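Purine nucleoside phosphorylase YlmD (Geobacillus stearothermophilus, PDB 6T1B) catalyses the phosphorolysis of adenosine, inosine and S-methyl-5'-thioadenosine to the free base and a ribose 1-phosphate, and also deaminates adenosine, using zinc. Local coordinates at residues Phe6-Glu9 and Trp13-Cys16; Ala18-Gly23 and His236-Glu241; Asn59-Ala64 and Phe69-Trp74; Cys243-Cys246 and Phe252-Arg255. All blocks are in the same frame, centred on the assembly; numbering follows the deposited sequence.

Contact 1. Residues Phe6-Glu9 and Trp13-Cys16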
loop_
_atom_site.group_PDB
_atom_site.type_symbol
_atom_site.label_atom_id
_atom_site.label_comp_id
_atom_site.label_asym_id
_atom_site.label_seq_id
_atom_site.Cartn_x
_atom_site.Cartn_y
_atom_site.Cartn_z
ATOM N N PHE A 6 -5.727 -1.341 11.684
ATOM C CA PHE A 6 -6.645 -1.722 10.617
ATOM C C PHE A 6 -7.701 -2.652 11.194
ATOM O O PHE A 6 -7.390 -3.765 11.640
ATOM C CB PHE A 6 -5.895 -2.371 9.459
ATOM C CG PHE A 6 -5.190 -1.381 8.603
ATOM C CD1 PHE A 6 -3.959 -0.875 8.977
ATOM C CD2 PHE A 6 -5.784 -0.912 7.437
ATOM C CE1 PHE A 6 -3.328 0.082 8.208
ATOM C CE2 PHE A 6 -5.151 0.026 6.661
ATOM C CZ PHE A 6 -3.923 0.516 7.039
ATOM N N GLN A 7 -8.943 -2.174 11.222
ATOM C CA GLN A 7 -10.027 -2.819 11.946
ATOM C C GLN A 7 -11.109 -3.289 10.984
ATOM O O GLN A 7 -11.471 -2.576 10.035
ATOM C CB GLN A 7 -10.651 -1.851 12.944
ATOM C CG GLN A 7 -9.662 -1.193 13.873
ATOM C CD GLN A 7 -10.306 -0.131 14.746
ATOM O OE1 GLN A 7 -9.796 0.983 14.865
ATOM N NE2 GLN A 7 -11.432 -0.475 15.364
ATOM N N GLN A 8 -11.612 -4.493 11.223
ATOM C CA GLN A 8 -12.551 -5.127 10.312
ATOM C C GLN A 8 -13.858 -4.348 10.261
ATOM O O GLN A 8 -14.442 -4.011 11.294
ATOM C CB GLN A 8 -12.829 -6.549 10.804
ATOM C CG GLN A 8 -13.865 -7.317 10.001
ATOM C CD GLN A 8 -13.297 -7.877 8.722
ATOM O OE1 GLN A 8 -12.339 -8.650 8.743
ATOM N NE2 GLN A 8 -13.871 -7.477 7.597
ATOM N N GLU A 9 -14.330 -4.098 9.041
ATOM C CA GLU A 9 -15.629 -3.486 8.818
ATOM C C GLU A 9 -16.683 -4.569 8.587
ATOM O O GLU A 9 -16.405 -5.775 8.630
ATOM C CB GLU A 9 -15.532 -2.515 7.645
ATOM C CG GLU A 9 -14.758 -1.263 7.983
ATOM C CD GLU A 9 -15.555 -0.282 8.809
ATOM O OE1 GLU A 9 -16.789 -0.229 8.642
ATOM O OE2 GLU A 9 -14.944 0.435 9.631
ATOM N N TRP A 13 -13.494 -5.513 4.107
ATOM C CA TRP A 13 -12.421 -4.528 4.188
ATOM C C TRP A 13 -12.111 -4.144 5.626
ATOM O O TRP A 13 -12.920 -4.312 6.552
ATOM C CB TRP A 13 -12.680 -3.274 3.342
ATOM C CG TRP A 13 -13.834 -2.421 3.729
ATOM C CD1 TRP A 13 -15.160 -2.722 3.600
ATOM C CD2 TRP A 13 -13.772 -1.089 4.252
ATOM N NE1 TRP A 13 -15.926 -1.670 4.014
ATOM C CE2 TRP A 13 -15.103 -0.653 4.427
ATOM C CE3 TRP A 13 -12.726 -0.230 4.599
ATOM C CZ2 TRP A 13 -15.411 0.600 4.931
ATOM C CZ3 TRP A 13 -13.044 1.017 5.099
ATOM C CH2 TRP A 13 -14.368 1.418 5.258
ATOM N N LEU A 14 -10.886 -3.642 5.784
ATOM C CA LEU A 14 -10.361 -3.163 7.052
ATOM C C LEU A 14 -10.145 -1.659 6.949
ATOM O O LEU A 14 -9.509 -1.186 6.005
ATOM C CB LEU A 14 -9.014 -3.817 7.375
ATOM C CG LEU A 14 -8.918 -5.343 7.281
ATOM C CD1 LEU A 14 -7.502 -5.811 7.625
ATOM C CD2 LEU A 14 -9.938 -6.029 8.142
ATOM N N ARG A 15 -10.700 -0.915 7.889
ATOM C CA ARG A 15 -10.554 0.527 7.885
ATOM C C ARG A 15 -9.278 0.913 8.615
ATOM O O ARG A 15 -8.920 0.309 9.633
ATOM C CB ARG A 15 -11.764 1.150 8.582
ATOM C CG ARG A 15 -11.762 2.667 8.697
ATOM C CD ARG A 15 -13.060 3.134 9.400
ATOM N NE ARG A 15 -14.156 3.420 8.468
ATOM C CZ ARG A 15 -15.456 3.254 8.732
ATOM N NH1 ARG A 15 -15.860 2.774 9.903
ATOM N NH2 ARG A 15 -16.358 3.555 7.808
ATOM N N CYS A 16 -8.599 1.938 8.117
ATOM C CA CYS A 16 -7.430 2.454 8.822
ATOM C C CYS A 16 -7.933 3.345 9.948
ATOM O O CYS A 16 -8.483 4.422 9.689
ATOM C CB CYS A 16 -6.519 3.237 7.888
ATOM S SG CYS A 16 -5.129 3.969 8.801
#
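Strands 6-8 and 13-16 pair antiparallel around Q7 and R15, the hydrogen-bonded pair, with F6-C16 and Q8-L14 flanking it as non-hydrogen-bonded pairs; the axes make an angle of 139°, evidence of marked twist. Q7 N donates to R15 O at 2.9 Å, and R15 N returns a bond to Q7 O at 2.8 Å. Just beyond strand 6-8, E9 N adds a further bond to W13 O, and the amide of Q8 bends back so that NE2 donates to the carbonyl O of its neighbour E9.

E9 buries more surface against the other strand than any other residue here. Its CG sits over the centre of the six-membered ring of W13, 3.6 Å from the centroid, in a CH-pi contact. A bend at chi2 (-77°) then swings the carboxylate to R15, where E9 OE2 is modelled 2.5 Å from R15 NH1, a salt bridge so short that its exact length is doubtful. The carboxylate approaches over one guanidinium face, with the two planes 67° apart, so this is not a coplanar, two-pronged pair.

On the sheet face carrying F6, Q8, L14 and C16, C16 CA lies over the F6 ring, and its SG stands obliquely 4.5 Å from the ring centroid. L14 CD2 packs against Q8 CA at 3.5 Å. The ring of Y130 also meets that of F6.

Backbone bonds from L14 to L28 and from C16 to A26 join the pair to strand 25-29. The arrangement is a beta hairpin whose first strand forms an outer edge of a six-stranded mixed sheet.

Contact 2. Residues Ala18-Gly23 and His236-Glu241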
loop_
_atom_site.group_PDB
_atom_site.type_symbol
_atom_site.label_atom_id
_atom_site.label_comp_id
_atom_site.label_asym_id
_atom_site.label_seq_id
_atom_site.Cartn_x
_atom_site.Cartn_y
_atom_site.Cartn_z
ATOM N N ALA A 18 -6.176 4.741 12.530
ATOM C CA ALA A 18 -5.277 5.705 13.140
ATOM C C ALA A 18 -5.939 7.083 13.135
ATOM O O ALA A 18 -6.473 7.502 12.096
ATOM C CB ALA A 18 -3.960 5.727 12.368
ATOM N N PRO A 19 -5.914 7.815 14.249
ATOM C CA PRO A 19 -6.692 9.069 14.356
ATOM C C PRO A 19 -6.415 10.056 13.234
ATOM O O PRO A 19 -7.359 10.689 12.733
ATOM C CB PRO A 19 -6.261 9.639 15.717
ATOM C CG PRO A 19 -5.903 8.445 16.508
ATOM C CD PRO A 19 -5.312 7.445 15.549
ATOM N N PRO A 20 -5.164 10.220 12.789
ATOM C CA PRO A 20 -4.909 11.208 11.725
ATOM C C PRO A 20 -5.600 10.888 10.401
ATOM O O PRO A 20 -5.690 11.771 9.544
ATOM C CB PRO A 20 -3.378 11.205 11.576
ATOM C CG PRO A 20 -2.862 10.590 12.832
ATOM C CD PRO A 20 -3.909 9.609 13.275
ATOM N N PHE A 21 -6.086 9.665 10.201
ATOM C CA PHE A 21 -6.746 9.272 8.967
ATOM C C PHE A 21 -8.263 9.371 9.079
ATOM O O PHE A 21 -8.982 8.975 8.150
ATOM C CB PHE A 21 -6.278 7.864 8.559
ATOM C CG PHE A 21 -4.838 7.812 8.118
ATOM C CD1 PHE A 21 -3.809 7.687 9.026
ATOM C CD2 PHE A 21 -4.527 7.891 6.777
ATOM C CE1 PHE A 21 -2.494 7.659 8.614
ATOM C CE2 PHE A 21 -3.219 7.854 6.361
ATOM C CZ PHE A 21 -2.205 7.731 7.277
ATOM N N ALA A 22 -8.761 9.925 10.184
ATOM C CA ALA A 22 -10.200 9.975 10.404
ATOM C C ALA A 22 -10.918 10.828 9.362
ATOM O O ALA A 22 -12.112 10.612 9.110
ATOM C CB ALA A 22 -10.488 10.510 11.809
ATOM N N GLY A 23 -10.230 11.789 8.757
ATOM C CA GLY A 23 -10.817 12.610 7.714
ATOM C C GLY A 23 -10.768 12.027 6.318
ATOM O O GLY A 23 -11.205 12.692 5.363
ATOM N N HIS A 236 3.966 9.859 14.679
ATOM C CA HIS A 236 3.085 10.012 13.537
ATOM C C HIS A 236 3.018 8.772 12.661
ATOM O O HIS A 236 2.323 8.802 11.639
ATOM C CB HIS A 236 3.544 11.178 12.664
ATOM C CG HIS A 236 3.336 12.534 13.268
ATOM N ND1 HIS A 236 3.221 13.655 12.482
ATOM C CD2 HIS A 236 3.214 12.955 14.550
ATOM C CE1 HIS A 236 3.045 14.716 13.251
ATOM N NE2 HIS A 236 3.025 14.317 14.510
ATOM N N ILE A 237 3.770 7.719 12.996
ATOM C CA ILE A 237 3.878 6.517 12.170
ATOM C C ILE A 237 3.208 5.368 12.907
ATOM O O ILE A 237 3.659 4.974 13.999
ATOM C CB ILE A 237 5.337 6.149 11.865
ATOM C CG1 ILE A 237 6.039 7.295 11.142
ATOM C CG2 ILE A 237 5.388 4.875 11.013
ATOM C CD1 ILE A 237 7.560 7.139 11.109
ATOM N N TYR A 238 2.151 4.831 12.302
ATOM C CA TYR A 238 1.368 3.740 12.858
ATOM C C TYR A 238 1.638 2.506 12.021
ATOM O O TYR A 238 1.632 2.591 10.793
ATOM C CB TYR A 238 -0.117 4.082 12.750
ATOM C CG TYR A 238 -0.532 5.315 13.533
ATOM C CD1 TYR A 238 -0.260 6.586 13.054
ATOM C CD2 TYR A 238 -1.199 5.201 14.747
ATOM C CE1 TYR A 238 -0.635 7.727 13.771
ATOM C CE2 TYR A 238 -1.588 6.330 15.461
ATOM C CZ TYR A 238 -1.300 7.584 14.960
ATOM O OH TYR A 238 -1.689 8.706 15.675
ATOM N N VAL A 239 1.886 1.371 12.666
ATOM C CA VAL A 239 2.286 0.159 11.945
ATOM C C VAL A 239 1.315 -0.962 12.296
ATOM O O VAL A 239 1.180 -1.333 13.466
ATOM C CB VAL A 239 3.725 -0.252 12.295
ATOM C CG1 VAL A 239 4.150 -1.465 11.506
ATOM C CG2 VAL A 239 4.690 0.896 12.045
ATOM N N SER A 240 0.655 -1.520 11.286
ATOM C CA SER A 240 -0.156 -2.712 11.490
ATOM C C SER A 240 0.729 -3.909 11.819
ATOM O O SER A 240 1.787 -4.097 11.211
ATOM C CB SER A 240 -0.927 -3.030 10.207
ATOM O OG SER A 240 -1.730 -4.189 10.347
ATOM N N GLU A 241 0.269 -4.750 12.742
ATOM C CA GLU A 241 0.957 -5.994 13.059
ATOM C C GLU A 241 0.469 -7.166 12.202
ATOM O O GLU A 241 0.971 -8.286 12.363
ATOM C CB GLU A 241 0.777 -6.362 14.537
ATOM C CG GLU A 241 0.992 -5.236 15.539
ATOM C CD GLU A 241 2.443 -5.010 15.887
ATOM O OE1 GLU A 241 2.708 -4.366 16.926
ATOM O OE2 GLU A 241 3.318 -5.472 15.124
#
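Y238 lies against A18, P19 and P20, and every close contact between the two segments is made by this one side chain. It leaves strand 237-239 toward the loop 18-23, with CG anti to its own carbonyl carbon (chi1 -62°). CB begins the contact at 4.2 Å from A18 CB. At CG the same methyl is closer, 3.6 Å away, and it remains near Y238 CD1 and CD2. A18 CB stands over the centre of the ring, only 12° off the normal, which identifies a CH-pi contact with one face.

Further out the prolines take over. Y238 CE2 meets P19 CD at 3.9 Å, while CE1 meets P20 CG at 3.7 Å. CZ lies 3.7 Å from P20 CD. At the tip, OH approaches P20 CD to 3.4 Å, with P20 CG next and P19 CD a little farther off. Both prolines approach the ring obliquely, and no hydrogen bond crosses between the segments.

The loop presents these atoms from a 3-10 turn, in which F21 N donates to A18 O at 2.9 Å. Cut back to an alanine, Y238 would probably leave the A18 methyl and both proline rings without their aromatic partner, opening a gap between loop and strand.

I237, the neighbour of Y238, points the other way, onto helix 219-229, and P20 also touches Y173. Strand 237-239 is an outer strand of one six-stranded mixed sheet, and the loop links two strands of the other. The contact is thus an apolar junction between two sheets, made by an edge-strand tyrosine seated on a proline-rich turn.

Contact 3. Residues Asn59-Ala64 and Phe69-Trp74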
loop_
_atom_site.group_PDB
_atom_site.type_symbol
_atom_site.label_atom_id
_atom_site.label_comp_id
_atom_site.label_asym_id
_atom_site.label_seq_id
_atom_site.Cartn_x
_atom_site.Cartn_y
_atom_site.Cartn_z
ATOM N N ASN A 59 -15.819 -6.942 -8.681
ATOM C CA ASN A 59 -15.254 -6.839 -7.337
ATOM C C ASN A 59 -14.944 -5.389 -6.994
ATOM O O ASN A 59 -15.248 -4.919 -5.886
ATOM C CB ASN A 59 -13.979 -7.677 -7.212
ATOM C CG ASN A 59 -14.251 -9.152 -7.360
ATOM O OD1 ASN A 59 -15.358 -9.616 -7.088
ATOM N ND2 ASN A 59 -13.232 -9.906 -7.752
ATOM N N ARG A 60 -14.366 -4.656 -7.949
ATOM C CA ARG A 60 -14.074 -3.248 -7.714
ATOM C C ARG A 60 -15.363 -2.455 -7.561
ATOM O O ARG A 60 -15.452 -1.578 -6.692
ATOM C CB ARG A 60 -13.220 -2.709 -8.856
ATOM C CG ARG A 60 -11.820 -3.309 -8.891
ATOM C CD ARG A 60 -10.985 -2.656 -9.979
ATOM N NE ARG A 60 -9.599 -3.044 -9.831
ATOM C CZ ARG A 60 -8.560 -2.322 -10.230
ATOM N NH1 ARG A 60 -7.327 -2.764 -9.994
ATOM N NH2 ARG A 60 -8.747 -1.171 -10.879
ATOM N N ARG A 61 -16.381 -2.733 -8.387
ATOM C CA ARG A 61 -17.674 -2.074 -8.223
ATOM C C ARG A 61 -18.274 -2.372 -6.855
ATOM O O ARG A 61 -18.942 -1.512 -6.266
ATOM C CB ARG A 61 -18.639 -2.501 -9.333
ATOM C CG ARG A 61 -18.227 -1.964 -10.704
ATOM C CD ARG A 61 -19.332 -2.004 -11.716
ATOM N NE ARG A 61 -18.999 -1.195 -12.888
ATOM C CZ ARG A 61 -18.931 0.136 -12.909
ATOM N NH1 ARG A 61 -18.623 0.760 -14.037
ATOM N NH2 ARG A 61 -19.154 0.849 -11.813
ATOM N N ARG A 62 -18.045 -3.573 -6.332
ATOM C CA ARG A 62 -18.580 -3.930 -5.020
ATOM C C ARG A 62 -17.938 -3.079 -3.925
ATOM O O ARG A 62 -18.637 -2.499 -3.090
ATOM C CB ARG A 62 -18.365 -5.417 -4.769
ATOM C CG ARG A 62 -18.947 -5.925 -3.464
ATOM C CD ARG A 62 -20.441 -5.995 -3.543
ATOM N NE ARG A 62 -20.864 -7.133 -4.341
ATOM C CZ ARG A 62 -22.068 -7.256 -4.884
ATOM N NH1 ARG A 62 -22.356 -8.344 -5.578
ATOM N NH2 ARG A 62 -22.974 -6.286 -4.751
ATOM N N LEU A 63 -16.614 -2.944 -3.950
ATOM C CA LEU A 63 -15.943 -2.053 -2.996
ATOM C C LEU A 63 -16.452 -0.619 -3.151
ATOM O O LEU A 63 -16.709 0.073 -2.158
ATOM C CB LEU A 63 -14.426 -2.087 -3.173
ATOM C CG LEU A 63 -13.674 -1.097 -2.268
ATOM C CD1 LEU A 63 -13.920 -1.416 -0.786
ATOM C CD2 LEU A 63 -12.188 -1.059 -2.583
ATOM N N ALA A 64 -16.592 -0.152 -4.393
ATOM C CA ALA A 64 -17.123 1.185 -4.618
ATOM C C ALA A 64 -18.477 1.370 -3.940
ATOM O O ALA A 64 -18.758 2.435 -3.389
ATOM C CB ALA A 64 -17.212 1.498 -6.117
ATOM N N PHE A 69 -18.015 5.350 -3.042
ATOM C CA PHE A 69 -16.919 6.067 -3.699
ATOM C C PHE A 69 -16.805 5.453 -5.091
ATOM O O PHE A 69 -16.118 4.445 -5.287
ATOM C CB PHE A 69 -15.620 5.955 -2.902
ATOM C CG PHE A 69 -14.753 7.179 -2.974
ATOM C CD1 PHE A 69 -14.361 7.843 -1.816
ATOM C CD2 PHE A 69 -14.346 7.681 -4.196
ATOM C CE1 PHE A 69 -13.563 8.982 -1.887
ATOM C CE2 PHE A 69 -13.549 8.815 -4.271
ATOM C CZ PHE A 69 -13.143 9.448 -3.122
ATOM N N PRO A 70 -17.520 6.019 -6.074
ATOM C CA PRO A 70 -17.647 5.365 -7.380
ATOM C C PRO A 70 -16.329 5.012 -8.047
ATOM O O PRO A 70 -15.338 5.737 -7.950
ATOM C CB PRO A 70 -18.419 6.397 -8.210
ATOM C CG PRO A 70 -19.286 7.089 -7.180
ATOM C CD PRO A 70 -18.413 7.192 -5.958
ATOM N N LEU A 71 -16.354 3.882 -8.752
ATOM C CA LEU A 71 -15.182 3.372 -9.453
ATOM C C LEU A 71 -14.650 4.383 -10.455
ATOM O O LEU A 71 -13.432 4.442 -10.671
ATOM C CB LEU A 71 -15.575 2.060 -10.149
ATOM C CG LEU A 71 -14.455 1.323 -10.879
ATOM C CD1 LEU A 71 -13.228 1.057 -10.051
ATOM C CD2 LEU A 71 -15.007 -0.011 -11.403
ATOM N N GLU A 72 -15.530 5.192 -11.051
ATOM C CA GLU A 72 -15.116 6.231 -11.991
ATOM C C GLU A 72 -14.201 7.280 -11.359
ATOM O O GLU A 72 -13.597 8.087 -12.082
ATOM C CB GLU A 72 -16.358 6.935 -12.544
ATOM C CG GLU A 72 -17.228 6.074 -13.454
ATOM C CD GLU A 72 -17.995 4.983 -12.716
ATOM O OE1 GLU A 72 -18.291 5.155 -11.516
ATOM O OE2 GLU A 72 -18.299 3.941 -13.336
ATOM N N ARG A 73 -14.120 7.327 -10.031
ATOM C CA ARG A 73 -13.305 8.313 -9.334
ATOM C C ARG A 73 -11.996 7.748 -8.792
ATOM O O ARG A 73 -11.265 8.464 -8.096
ATOM C CB ARG A 73 -14.118 8.969 -8.210
ATOM C CG ARG A 73 -15.250 9.835 -8.740
ATOM C CD ARG A 73 -16.154 10.326 -7.641
ATOM N NE ARG A 73 -17.470 10.671 -8.169
ATOM C CZ ARG A 73 -18.507 11.018 -7.417
ATOM N NH1 ARG A 73 -18.382 11.070 -6.095
ATOM N NH2 ARG A 73 -19.668 11.312 -7.989
ATOM N N TRP A 74 -11.664 6.501 -9.115
ATOM C CA TRP A 74 -10.434 5.910 -8.623
ATOM C C TRP A 74 -9.289 6.235 -9.577
ATOM O O TRP A 74 -9.508 6.428 -10.783
ATOM C CB TRP A 74 -10.533 4.392 -8.525
ATOM C CG TRP A 74 -11.600 3.834 -7.657
ATOM C CD1 TRP A 74 -12.652 4.470 -7.065
ATOM C CD2 TRP A 74 -11.692 2.461 -7.297
ATOM N NE1 TRP A 74 -13.410 3.551 -6.347
ATOM C CE2 TRP A 74 -12.835 2.312 -6.492
ATOM C CE3 TRP A 74 -10.910 1.336 -7.572
ATOM C CZ2 TRP A 74 -13.209 1.071 -5.973
ATOM C CZ3 TRP A 74 -11.311 0.110 -7.078
ATOM C CH2 TRP A 74 -12.432 -0.003 -6.282
#
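A64 and F69 provide the backbone link: F69 N donates to A64 O at 3.0 Å, with the donor in the carbonyl plane. F69 O in turn accepts W74 NE1 at 3.0 Å. This donor stands 37° out of the carbonyl plane, although the oxygen itself lies close to the indole plane, so the bond fixes the rotation of the W74 ring.

The ionic contact is looser. R61 NH1 reaches E72 OE2 at 3.3 Å, in a salt bridge whose guanidinium and carboxylate planes are only 22° apart. An extended chain from CG to NE takes R61 across L71, whose CD2 covers one guanidinium face.

Geometrically this is a helix-to-strand connection: helix 53-67 leads through a 3-10 turn at 71-73 into strand 74-75, at whose start the W74 side chain lies against the helix. R60 of this helix belongs to the inosine pocket, and its guanidinium is held by the carbonyl oxygens of M45, G96 and A97.

Apolar contacts gather on the indole. W74 CH2 meets R60 CB at 3.8 Å and L63 CD2 at 3.9 Å, whereas W74 CZ2 lies 4.0 Å from A64 CB. L71 CD1 covers one face of the ring. With a serine at W74, F69 O is likely to lose its indole donor and a gap to open between L71 and the R60 and L63 side chains of the helix. Beyond the helix, W74 also packs on L118, A120 and L265.

Contact 4. Residues Cys243-Cys246 and Phe252-Arg255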
loop_
_atom_site.group_PDB
_atom_site.type_symbol
_atom_site.label_atom_id
_atom_site.label_comp_id
_atom_site.label_asym_id
_atom_site.label_seq_id
_atom_site.Cartn_x
_atom_site.Cartn_y
_atom_site.Cartn_z
ATOM N N CYS A 243 0.065 -9.835 9.397
ATOM C CA CYS A 243 0.874 -10.471 8.360
ATOM C C CYS A 243 -0.058 -11.095 7.327
ATOM O O CYS A 243 -0.917 -11.911 7.682
ATOM C CB CYS A 243 1.746 -11.589 8.957
ATOM S SG CYS A 243 2.690 -12.522 7.728
ATOM N N THR A 244 0.149 -10.739 6.049
ATOM C CA THR A 244 -0.667 -11.265 4.958
ATOM C C THR A 244 -0.479 -12.764 4.779
ATOM O O THR A 244 -1.431 -13.466 4.433
ATOM C CB THR A 244 -0.334 -10.544 3.646
ATOM O OG1 THR A 244 1.091 -10.492 3.466
ATOM C CG2 THR A 244 -0.833 -9.154 3.677
ATOM N N SER A 245 0.755 -13.254 4.961
ATOM C CA SER A 245 0.967 -14.685 4.845
ATOM C C SER A 245 0.309 -15.431 6.000
ATOM O O SER A 245 -0.307 -16.471 5.765
ATOM C CB SER A 245 2.457 -15.031 4.729
ATOM O OG SER A 245 2.677 -16.427 4.906
ATOM N N CYS A 246 0.412 -14.922 7.224
ATOM C CA CYS A 246 -0.093 -15.631 8.386
ATOM C C CYS A 246 -1.610 -15.670 8.431
ATOM O O CYS A 246 -2.197 -16.677 8.815
ATOM C CB CYS A 246 0.401 -14.936 9.654
ATOM S SG CYS A 246 2.128 -15.328 10.107
ATOM N N PHE A 252 -4.987 -12.621 0.521
ATOM C CA PHE A 252 -4.148 -13.214 -0.500
ATOM C C PHE A 252 -2.693 -12.983 -0.108
ATOM O O PHE A 252 -2.344 -11.949 0.457
ATOM C CB PHE A 252 -4.360 -12.540 -1.851
ATOM C CG PHE A 252 -5.785 -12.560 -2.336
ATOM C CD1 PHE A 252 -6.498 -11.356 -2.477
ATOM C CD2 PHE A 252 -6.425 -13.738 -2.678
ATOM C CE1 PHE A 252 -7.820 -11.373 -2.931
ATOM C CE2 PHE A 252 -7.727 -13.741 -3.121
ATOM C CZ PHE A 252 -8.409 -12.541 -3.269
ATOM N N SER A 253 -1.823 -13.920 -0.476
ATOM C CA SER A 253 -0.400 -13.792 -0.210
ATOM C C SER A 253 0.369 -14.394 -1.372
ATOM O O SER A 253 0.296 -15.598 -1.597
ATOM C CB SER A 253 -0.008 -14.505 1.089
ATOM O OG SER A 253 1.393 -14.574 1.239
ATOM N N HIS A 254 1.122 -13.561 -2.080
ATOM C CA HIS A 254 1.949 -14.074 -3.172
ATOM C C HIS A 254 2.859 -15.198 -2.717
ATOM O O HIS A 254 3.015 -16.203 -3.421
ATOM C CB HIS A 254 2.758 -12.907 -3.726
ATOM C CG HIS A 254 3.750 -13.300 -4.768
ATOM N ND1 HIS A 254 3.392 -13.515 -6.078
ATOM C CD2 HIS A 254 5.081 -13.522 -4.691
ATOM C CE1 HIS A 254 4.461 -13.859 -6.768
ATOM N NE2 HIS A 254 5.501 -13.875 -5.951
ATOM N N ARG A 255 3.462 -15.064 -1.538
ATOM C CA ARG A 255 4.381 -16.091 -1.073
ATOM C C ARG A 255 3.632 -17.337 -0.614
ATOM O O ARG A 255 3.960 -18.454 -1.030
ATOM C CB ARG A 255 5.295 -15.568 0.028
ATOM C CG ARG A 255 6.314 -16.613 0.476
ATOM C CD ARG A 255 7.439 -16.021 1.313
ATOM N NE ARG A 255 8.485 -15.440 0.477
ATOM C CZ ARG A 255 9.786 -15.711 0.579
ATOM N NH1 ARG A 255 10.241 -16.551 1.506
ATOM N NH2 ARG A 255 10.636 -15.115 -0.242
#
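The turn C243-C246, whose T244 and S245 rest on S253, supplies two cysteines of a four-cysteine zinc site completed by C183 and C184. This is the second zinc of the enzyme, probably structural. Inside the turn, C246 N donates to C243 SG at 3.3 Å, an N-H to sulfur bond that ties the two ends of the CxxC sequence together around the metal.

Between the segments the meeting is small and consists of van der Waals contacts. S253 OG comes within 3.6 Å of S245 CA, and S253 CB lies 3.8 Å from T244 O. T244 CB faces F252 O at 4.0 Å. With OG anti to the backbone nitrogen (chi1 170°), S253 directs its hydroxyl toward the turn.

No hydrogen bond passes directly from one segment to the other; polar links run through outside residues, chiefly D125. Its OD2 is hydrogen-bonded to both T244 OG1 and S253 OG, while R255 N binds its OD1. R256 is a second bridge, with NH1 bonded to S245 O and N to S253 OG. The buried F252 O, by contrast, has no polar partner in the model. The chemistry implies that the carboxylate of D125 joins the two segments indirectly, while the amide bond to C243 SG would probably stabilise negative charge on this zinc-bound sulfur.

Along the chain the order is contact 1, contact 2's loop 18-23, contact 3, contact 2's strand 237-239 and contact 4. Contacts 1 and 2 are neighbours, with centres about 12 Å apart, and they touch where C16 SG meets F21 CG and F6 CD1 meets S240 CB. Strands 6-8 and 74-75 are the outermost strands of one six-stranded sheet, so contact 1 lies at one end of it and contact 3 reaches the other through W74, their centres about 17 Å apart. Contact 2 reaches the second six-stranded sheet. Contact 4 follows directly after residues 236-241; its centre is about 24 Å from that of contact 3, although the nearest atoms of the two are about 7 Å apart.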